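Local coordinates for putative hemin transport system, substrate-binding protein (Burkholderia cenocepacia J2315, PDB 5GIZ) that binds heme in the periplasm and probably hands it to the membrane transporter of a bacterial heme-uptake system, at residues D173-Y178 with L257-L262; V241-L246 with H263-D268; A166-A171 with A181-Q186. All blocks are in the same frame, centred on the assembly; numbering follows the deposited sequence.

Contact 1: residues D173-Y178 with L257-L262; sequences DAMIRY and LAVTTL. With SO4 (sulfate ion), chain C.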
loop_
_atom_site.group_PDB
_atom_site.type_symbol
_atom_site.label_atom_id
_atom_site.label_comp_id
_atom_site.label_asym_id
_atom_site.label_seq_id
_atom_site.Cartn_x
_atom_site.Cartn_y
_atom_site.Cartn_z
ATOM N N ASP A 173 7.361 -3.118 6.704
ATOM C CA ASP A 173 8.776 -3.047 7.086
ATOM C C ASP A 173 9.453 -1.837 6.393
ATOM O O ASP A 173 10.155 -1.052 6.993
ATOM C CB ASP A 173 9.488 -4.343 6.691
ATOM C CG ASP A 173 10.913 -4.373 7.142
ATOM O OD1 ASP A 173 11.164 -4.766 8.296
ATOM O OD2 ASP A 173 11.770 -3.988 6.319
ATOM N N ALA A 174 9.197 -1.688 5.100
ATOM C CA ALA A 174 9.783 -0.609 4.336
ATOM C C ALA A 174 9.293 0.752 4.824
ATOM O O ALA A 174 10.048 1.684 4.984
ATOM C CB ALA A 174 9.471 -0.775 2.859
ATOM N N MET A 175 8.005 0.841 5.117
ATOM C CA MET A 175 7.454 2.120 5.564
ATOM C C MET A 175 7.980 2.565 6.936
ATOM O O MET A 175 8.360 3.726 7.141
ATOM C CB MET A 175 5.943 2.116 5.587
ATOM C CG MET A 175 5.317 2.007 4.221
ATOM S SD MET A 175 5.662 3.399 3.133
ATOM C CE MET A 175 4.786 4.736 3.961
ATOM N N ILE A 176 8.107 1.596 7.814
ATOM C CA ILE A 176 8.639 1.827 9.160
ATOM C C ILE A 176 10.071 2.358 9.027
ATOM O O ILE A 176 10.434 3.361 9.638
ATOM C CB ILE A 176 8.609 0.544 9.947
ATOM C CG1 ILE A 176 7.163 0.248 10.399
ATOM C CG2 ILE A 176 9.522 0.612 11.156
ATOM C CD1 ILE A 176 6.981 -1.148 10.885
ATOM N N ARG A 177 10.890 1.720 8.175
ATOM C CA ARG A 177 12.236 2.219 7.963
ATOM C C ARG A 177 12.309 3.555 7.242
ATOM O O ARG A 177 13.119 4.426 7.634
ATOM C CB ARG A 177 13.051 1.211 7.189
ATOM C CG ARG A 177 13.392 0.009 8.060
ATOM C CD ARG A 177 14.252 -1.015 7.294
ATOM N NE ARG A 177 13.476 -1.731 6.298
ATOM C CZ ARG A 177 13.659 -1.714 4.983
ATOM N NH1 ARG A 177 14.670 -1.041 4.437
ATOM N NH2 ARG A 177 12.832 -2.426 4.214
ATOM N N TYR A 178 11.440 3.820 6.267
ATOM C CA TYR A 178 11.438 5.135 5.642
ATOM C C TYR A 178 11.088 6.279 6.617
ATOM O O TYR A 178 11.524 7.413 6.453
ATOM C CB TYR A 178 10.475 5.182 4.455
ATOM C CG TYR A 178 10.972 4.495 3.201
ATOM C CD1 TYR A 178 12.281 4.705 2.733
ATOM C CD2 TYR A 178 10.118 3.712 2.420
ATOM C CE1 TYR A 178 12.712 4.152 1.546
ATOM C CE2 TYR A 178 10.549 3.159 1.249
ATOM C CZ TYR A 178 11.841 3.387 0.793
ATOM O OH TYR A 178 12.304 2.805 -0.412
ATOM N N LEU A 257 4.024 11.625 0.907
ATOM C CA LEU A 257 3.085 12.053 1.953
ATOM C C LEU A 257 2.831 10.993 2.962
ATOM O O LEU A 257 2.739 11.276 4.152
ATOM C CB LEU A 257 1.770 12.492 1.316
ATOM C CG LEU A 257 0.708 13.054 2.266
ATOM C CD1 LEU A 257 1.170 14.310 2.957
ATOM C CD2 LEU A 257 -0.565 13.234 1.457
ATOM N N ALA A 258 2.723 9.744 2.519
ATOM C CA ALA A 258 2.553 8.640 3.438
ATOM C C ALA A 258 3.720 8.495 4.424
ATOM O O ALA A 258 3.516 8.287 5.617
ATOM C CB ALA A 258 2.363 7.347 2.683
ATOM N N VAL A 259 4.944 8.573 3.912
ATOM C CA VAL A 259 6.121 8.529 4.769
ATOM C C VAL A 259 6.159 9.772 5.710
ATOM O O VAL A 259 6.387 9.611 6.891
ATOM C CB VAL A 259 7.378 8.415 3.921
ATOM C CG1 VAL A 259 8.640 8.636 4.759
ATOM C CG2 VAL A 259 7.470 7.053 3.258
ATOM N N THR A 260 5.863 10.971 5.220
ATOM C CA THR A 260 5.833 12.138 6.072
ATOM C C THR A 260 4.786 11.954 7.170
ATOM O O THR A 260 5.009 12.322 8.331
ATOM C CB THR A 260 5.509 13.373 5.220
ATOM O OG1 THR A 260 6.522 13.498 4.227
ATOM C CG2 THR A 260 5.503 14.627 6.048
ATOM N N THR A 261 3.637 11.391 6.829
ATOM C CA THR A 261 2.558 11.225 7.754
ATOM C C THR A 261 2.853 10.190 8.791
ATOM O O THR A 261 2.634 10.422 10.013
ATOM C CB THR A 261 1.262 10.837 7.018
ATOM O OG1 THR A 261 0.942 11.882 6.061
ATOM C CG2 THR A 261 0.060 10.677 7.957
ATOM N N LEU A 262 3.410 9.055 8.363
ATOM C CA LEU A 262 3.836 8.068 9.348
ATOM C C LEU A 262 4.896 8.636 10.333
ATOM O O LEU A 262 4.829 8.441 11.527
ATOM C CB LEU A 262 4.401 6.858 8.634
ATOM C CG LEU A 262 4.851 5.735 9.587
ATOM C CD1 LEU A 262 3.725 5.315 10.508
ATOM C CD2 LEU A 262 5.371 4.561 8.778
HETATM S S SO4 C . 15.681 2.526 -0.387
HETATM O O1 SO4 C . 14.703 3.103 -1.242
HETATM O O2 SO4 C . 16.887 2.046 -1.131
HETATM O O3 SO4 C . 16.078 3.447 0.685
HETATM O O4 SO4 C . 15.249 1.350 0.297
#
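Apolar side chains carry this crossing of two helices, whose short axes pass 9.3 Å apart at -67°. Met175 reaches furthest across. Its chain bends at chi2 (-64°) and chi3 (-67°), and this brings the terminal methyl to the other helix. There Met175 CE rests on Val259 CG2 at 3.6 Å and also touches Ala258 CB. Val259 uses both of its branches. Val259 CG2 touches both Met175 CE and Tyr178 CB, and Val259 CG1 packs on the backbone carbonyl of Tyr178. Leu262, with CG anti to its backbone N, sets its CD2 methyl 3.5 Å from Met175 O.

No hydrogen bond joins the two segments. Polar groups find partners within their own helix or outside the pair. Arg177 grips Asp173 OD2 side-on through NE and NH2, each at 2.8 Å. Tyr178 turns its ring away from the helix 255-269 side, and Tyr178 OH donates to sulfate O1 at 2.6 Å. Val101 N is the second partner of this hydroxyl. The sulfate, probably from the crystallisation liquor, sits at the ring edge and also binds Arg136.

Helix 118-141 flanks the crossing, with Trp132 edge-to-face with Tyr178 and also touching Val259. Phe247 of helix 245-249 covers Ala258.

Contact 2: residues V241-L246 with H263-D268; sequences VSLDAL and HRRLSD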
loop_
_atom_site.group_PDB
_atom_site.type_symbol
_atom_site.label_atom_id
_atom_site.label_comp_id
_atom_site.label_asym_id
_atom_site.label_seq_id
_atom_site.Cartn_x
_atom_site.Cartn_y
_atom_site.Cartn_z
ATOM N N VAL A 241 -0.593 3.904 16.773
ATOM C CA VAL A 241 -0.778 4.759 15.605
ATOM C C VAL A 241 -1.581 3.992 14.567
ATOM O O VAL A 241 -1.255 2.848 14.253
ATOM C CB VAL A 241 0.563 5.136 14.963
ATOM C CG1 VAL A 241 0.377 5.806 13.628
ATOM C CG2 VAL A 241 1.309 6.056 15.934
ATOM N N SER A 242 -2.631 4.622 14.065
ATOM C CA SER A 242 -3.404 4.051 12.953
ATOM C C SER A 242 -3.226 4.900 11.706
ATOM O O SER A 242 -3.013 6.111 11.812
ATOM C CB SER A 242 -4.880 3.902 13.345
ATOM O OG SER A 242 -5.484 5.124 13.660
ATOM N N LEU A 243 -3.342 4.261 10.544
ATOM C CA LEU A 243 -3.429 4.941 9.280
ATOM C C LEU A 243 -4.228 4.040 8.313
ATOM O O LEU A 243 -4.208 2.821 8.417
ATOM C CB LEU A 243 -2.015 5.317 8.754
ATOM C CG LEU A 243 -1.962 6.305 7.595
ATOM C CD1 LEU A 243 -2.498 7.666 7.979
ATOM C CD2 LEU A 243 -0.537 6.476 7.119
ATOM N N ASP A 244 -4.866 4.661 7.364
ATOM C CA ASP A 244 -5.567 3.925 6.313
ATOM C C ASP A 244 -4.673 2.963 5.575
ATOM O O ASP A 244 -3.560 3.338 5.224
ATOM C CB ASP A 244 -6.121 4.976 5.361
ATOM C CG ASP A 244 -6.675 4.427 4.141
ATOM O OD1 ASP A 244 -7.875 3.982 4.140
ATOM O OD2 ASP A 244 -5.987 4.436 3.135
ATOM N N ALA A 245 -5.109 1.728 5.350
ATOM C CA ALA A 245 -4.235 0.704 4.814
ATOM C C ALA A 245 -3.696 1.060 3.418
ATOM O O ALA A 245 -2.504 0.859 3.160
ATOM C CB ALA A 245 -4.981 -0.614 4.687
ATOM N N LEU A 246 -4.540 1.499 2.498
ATOM C CA LEU A 246 -4.066 1.799 1.157
ATOM C C LEU A 246 -3.030 2.925 1.149
ATOM O O LEU A 246 -1.985 2.825 0.518
ATOM C CB LEU A 246 -5.199 2.116 0.212
ATOM C CG LEU A 246 -4.794 2.584 -1.205
ATOM C CD1 LEU A 246 -4.053 1.495 -1.932
ATOM C CD2 LEU A 246 -6.065 2.974 -1.943
ATOM N N HIS A 263 5.869 9.354 9.795
ATOM C CA HIS A 263 6.912 9.948 10.629
ATOM C C HIS A 263 6.288 10.980 11.622
ATOM O O HIS A 263 6.630 10.983 12.793
ATOM C CB HIS A 263 7.953 10.654 9.746
ATOM C CG HIS A 263 8.982 11.415 10.495
ATOM N ND1 HIS A 263 8.876 12.774 10.664
ATOM C CD2 HIS A 263 10.143 11.041 11.080
ATOM C CE1 HIS A 263 9.919 13.205 11.357
ATOM N NE2 HIS A 263 10.733 12.188 11.564
ATOM N N ARG A 264 5.321 11.774 11.169
ATOM C CA ARG A 264 4.666 12.729 12.061
ATOM C C ARG A 264 3.961 11.971 13.165
ATOM O O ARG A 264 4.067 12.322 14.335
ATOM C CB ARG A 264 3.593 13.578 11.332
ATOM C CG ARG A 264 2.808 14.543 12.187
ATOM C CD ARG A 264 1.535 15.131 11.550
ATOM N NE ARG A 264 1.892 16.019 10.465
ATOM C CZ ARG A 264 1.682 15.776 9.190
ATOM N NH1 ARG A 264 1.039 14.709 8.797
ATOM N NH2 ARG A 264 2.077 16.665 8.274
ATOM N N ARG A 265 3.209 10.952 12.789
ATOM C CA ARG A 265 2.433 10.198 13.771
ATOM C C ARG A 265 3.267 9.452 14.804
ATOM O O ARG A 265 2.992 9.437 16.025
ATOM C CB ARG A 265 1.387 9.276 13.130
ATOM C CG ARG A 265 0.357 10.059 12.289
ATOM C CD ARG A 265 -0.815 9.187 11.847
ATOM N NE ARG A 265 -1.680 10.022 11.061
ATOM C CZ ARG A 265 -2.949 9.770 10.774
ATOM N NH1 ARG A 265 -3.562 8.665 11.190
ATOM N NH2 ARG A 265 -3.600 10.655 10.112
ATOM N N LEU A 266 4.367 8.907 14.331
ATOM C CA LEU A 266 5.264 8.203 15.250
ATOM C C LEU A 266 5.926 9.246 16.167
ATOM O O LEU A 266 6.110 8.985 17.372
ATOM C CB LEU A 266 6.348 7.468 14.478
ATOM C CG LEU A 266 5.917 6.251 13.677
ATOM C CD1 LEU A 266 7.108 5.659 12.978
ATOM C CD2 LEU A 266 5.345 5.147 14.544
ATOM N N SER A 267 6.273 10.399 15.608
ATOM C CA SER A 267 6.915 11.474 16.352
ATOM C C SER A 267 6.001 12.039 17.445
ATOM O O SER A 267 6.434 12.308 18.596
ATOM C CB SER A 267 7.404 12.585 15.439
ATOM O OG SER A 267 8.392 12.060 14.572
ATOM N N ASP A 268 4.718 12.234 17.105
ATOM C CA ASP A 268 3.751 12.674 18.092
ATOM C C ASP A 268 3.626 11.606 19.171
ATOM O O ASP A 268 3.585 11.904 20.391
ATOM C CB ASP A 268 2.384 12.878 17.411
ATOM C CG ASP A 268 2.243 14.202 16.626
ATOM O OD1 ASP A 268 3.135 15.064 16.650
ATOM O OD2 ASP A 268 1.167 14.348 15.997
HETATM O O HOH W 1 -6.073 6.667 11.200
#
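The guanidinium of Arg265 is the main flat group here. One face carries Leu243 CD1, which stands 3.5 Å above the plane and over its centre. The carbonyl oxygen of Ser242 and water 1 lie at the edge, near the plane. The imidazole of His263, on another side of the same helix, has Ser267 OG over the centre of one face.

The Arg265 chain leaves its helix with CG anti to the carbonyl carbon (chi1 -60°) and then runs extended from CG to NE. This carries the charged end along the strand to Ser242. Arg265 NH1 donates to Ser242 O at 2.7 Å. The bond is bent at the hydrogen (135°), but the donor lies in the carbonyl plane. Water 1 accepts from the same nitrogen, Arg265 NH1, and is also hydrogen-bonded to Ser242 OG at 3.0 Å. Arg265 NH1 thus holds Ser242 directly at its carbonyl and through the water at its hydroxyl. Leu243, whose chain crosses Arg265 at about a right angle, packs against the charged group from above.

The aliphatic part of Arg265 lies on Val241. Val241 CG1, anti to its backbone N, meets Arg265 CB at 3.6 Å. Val241 CG2 faces the backbone carbonyl of Arg265 and makes a looser contact with Leu266 CD2 at 4.4 Å.

Strand 240-243 pairs in parallel with strand 206-210, and Leu266 reaches Val206 on that strand. The helix runs nearly antiparallel to its strand, at 161°. This is helix-on-sheet packing in an alpha/beta lobe of the periplasmic binding protein fold, with the C-terminal helix 255-269 laid over the sheet.

Contact 3: residues A166-A171 with A181-Q186; sequences AGQRTA and ARNAMQ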
loop_
_atom_site.group_PDB
_atom_site.type_symbol
_atom_site.label_atom_id
_atom_site.label_comp_id
_atom_site.label_asym_id
_atom_site.label_seq_id
_atom_site.Cartn_x
_atom_site.Cartn_y
_atom_site.Cartn_z
ATOM N N ALA A 166 3.984 -8.077 10.524
ATOM C CA ALA A 166 4.883 -7.960 9.388
ATOM C C ALA A 166 6.353 -8.121 9.783
ATOM O O ALA A 166 6.854 -7.457 10.680
ATOM C CB ALA A 166 4.682 -6.622 8.716
ATOM N N GLY A 167 7.007 -9.048 9.088
ATOM C CA GLY A 167 8.445 -9.186 9.143
ATOM C C GLY A 167 9.084 -8.437 7.985
ATOM O O GLY A 167 8.610 -7.385 7.570
ATOM N N GLN A 168 10.208 -8.955 7.503
ATOM C CA GLN A 168 10.886 -8.321 6.399
ATOM C C GLN A 168 10.206 -8.641 5.056
ATOM O O GLN A 168 9.299 -9.487 4.979
ATOM C CB GLN A 168 12.359 -8.706 6.424
ATOM C CG GLN A 168 13.155 -7.951 7.504
ATOM C CD GLN A 168 12.763 -8.281 8.935
ATOM O OE1 GLN A 168 13.020 -9.374 9.455
ATOM N NE2 GLN A 168 12.137 -7.301 9.602
ATOM N N ARG A 169 10.651 -7.945 4.009
ATOM C CA ARG A 169 10.111 -8.106 2.642
ATOM C C ARG A 169 8.639 -7.772 2.611
ATOM O O ARG A 169 7.876 -8.297 1.787
ATOM C CB ARG A 169 10.314 -9.509 2.090
ATOM C CG ARG A 169 11.767 -9.905 1.917
ATOM C CD ARG A 169 11.719 -11.222 1.170
ATOM N NE ARG A 169 13.014 -11.855 0.939
ATOM C CZ ARG A 169 13.516 -12.123 -0.264
ATOM N NH1 ARG A 169 12.854 -11.809 -1.381
ATOM N NH2 ARG A 169 14.694 -12.709 -0.344
ATOM N N THR A 170 8.231 -6.846 3.485
ATOM C CA THR A 170 6.837 -6.368 3.508
ATOM C C THR A 170 6.800 -4.849 3.258
ATOM O O THR A 170 7.757 -4.094 3.525
ATOM C CB THR A 170 6.110 -6.646 4.819
ATOM O OG1 THR A 170 6.815 -5.984 5.885
ATOM C CG2 THR A 170 6.019 -8.099 5.091
ATOM N N ALA A 171 5.616 -4.379 2.834
ATOM C CA ALA A 171 5.378 -2.947 2.682
ATOM C C ALA A 171 5.573 -2.261 4.029
ATOM O O ALA A 171 6.163 -1.200 4.113
ATOM C CB ALA A 171 3.946 -2.699 2.172
ATOM N N ALA A 181 12.266 4.688 11.659
ATOM C CA ALA A 181 12.092 3.727 12.718
ATOM C C ALA A 181 12.659 2.361 12.347
ATOM O O ALA A 181 13.253 2.213 11.276
ATOM C CB ALA A 181 10.625 3.633 13.078
ATOM N N ARG A 182 12.511 1.385 13.230
ATOM C CA ARG A 182 12.995 0.010 13.008
ATOM C C ARG A 182 11.838 -0.961 13.201
ATOM O O ARG A 182 11.028 -0.792 14.104
ATOM C CB ARG A 182 14.082 -0.306 14.045
ATOM C CG ARG A 182 14.972 -1.512 13.777
ATOM C CD ARG A 182 16.024 -1.584 14.895
ATOM N NE ARG A 182 16.978 -2.682 14.785
ATOM C CZ ARG A 182 18.099 -2.772 15.504
ATOM N NH1 ARG A 182 18.419 -1.829 16.392
ATOM N NH2 ARG A 182 18.920 -3.804 15.330
ATOM N N ASN A 183 11.758 -2.004 12.392
ATOM C CA ASN A 183 10.760 -3.024 12.597
ATOM C C ASN A 183 11.069 -3.801 13.862
ATOM O O ASN A 183 12.188 -4.346 14.009
ATOM C CB ASN A 183 10.662 -3.919 11.353
ATOM C CG ASN A 183 9.446 -4.822 11.377
ATOM O OD1 ASN A 183 8.782 -4.980 12.402
ATOM N ND2 ASN A 183 9.112 -5.445 10.224
ATOM N N ALA A 184 10.108 -3.844 14.767
ATOM C CA ALA A 184 10.297 -4.555 16.044
ATOM C C ALA A 184 10.429 -6.058 15.788
ATOM O O ALA A 184 11.110 -6.755 16.509
ATOM C CB ALA A 184 9.156 -4.287 16.970
ATOM N N MET A 185 9.778 -6.536 14.737
ATOM C CA MET A 185 9.902 -7.916 14.303
ATOM C C MET A 185 11.091 -8.106 13.340
ATOM O O MET A 185 11.174 -7.420 12.324
ATOM C CB MET A 185 8.637 -8.365 13.567
ATOM C CG MET A 185 7.314 -8.192 14.286
ATOM S SD MET A 185 7.308 -8.864 15.973
ATOM C CE MET A 185 7.638 -10.551 15.663
ATOM N N GLN A 186 11.969 -9.069 13.681
ATOM C CA GLN A 186 13.145 -9.401 12.891
ATOM C C GLN A 186 13.289 -10.894 12.791
ATOM O O GLN A 186 12.850 -11.607 13.688
ATOM C CB GLN A 186 14.389 -8.813 13.542
ATOM C CG GLN A 186 14.405 -7.293 13.565
ATOM C CD GLN A 186 14.531 -6.682 12.166
ATOM O OE1 GLN A 186 15.150 -7.276 11.271
ATOM N NE2 GLN A 186 13.965 -5.475 11.981
HETATM O O HOH W 2 6.119 -5.427 12.554
#
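Hydrogen bonds from two side-chain amides hold the loop 166-171 to the strand end and turn of 181-186. Gln168 bends at chi2 (66°) and brings its amide to the backbone of the second segment. Gln168 NE2 donates to Met185 O at 2.9 Å. The bond is nearly straight (170°), and it lies in both the amide plane and the carbonyl plane. Asn183, with CG anti to its backbone N, points back the other way. Asn183 ND2 donates to Ala166 O at 3.1 Å, again almost straight, but it comes from above the carbonyl plane. Both amide nitrogens also donate to Asp173 OD1 in helix 171-178, so one carboxylate oxygen helps fix the rotation of both amides. Gln168 OE1 also accepts from Gly187 N.

Water 2 donates to Ala166 O and, at 2.7 Å, to Asn183 OD1. The same OD1 accepts from Met185 N at 3.0 Å, which closes an Asx turn. Gln186 NE2 donates to Asn183 O at 2.9 Å and lies on a lone pair of that carbonyl.

The remaining contacts are van der Waals approaches. Met185 CB rests 3.5 Å from Ala166 O, while the end of the side chain leads away. The amide planes of Gln168 and Gln186 are almost parallel, 6° apart, with no hydrogen bond between them.

Thr170 is the N-cap residue of helix 171-178. Its OG1 donates to Gly167 O and caps the backbone N of Asp173. The capped helix starts with Ala171 and Ala172, which contact heme in other structures of this protein. The arrangement is thus an Asx turn and a capped helix start beside the heme-binding site.

In the fold
All three contacts are largely buried, and all belong to one lobe. Contacts 1 and 2 share helix 255-269 and touch through Thr261 and Leu243. Contact 1 joins helix to helix with apolar side chains and no hydrogen bond across. Contact 2 joins helix to sheet, and a charged side chain with a water lies at its more open margin. Contact 3 joins the loop before helix 171-178 to the strand and turn after it, close to the helix start. It is almost wholly polar and has an exposed rim at Gln186. Asp173 links contacts 1 and 3, since its two carboxylate oxygens serve different partners. Leu266 and Ala181 bring contacts 2 and 3 together. Contact 3 holds a heme-contacting residue, Ala171.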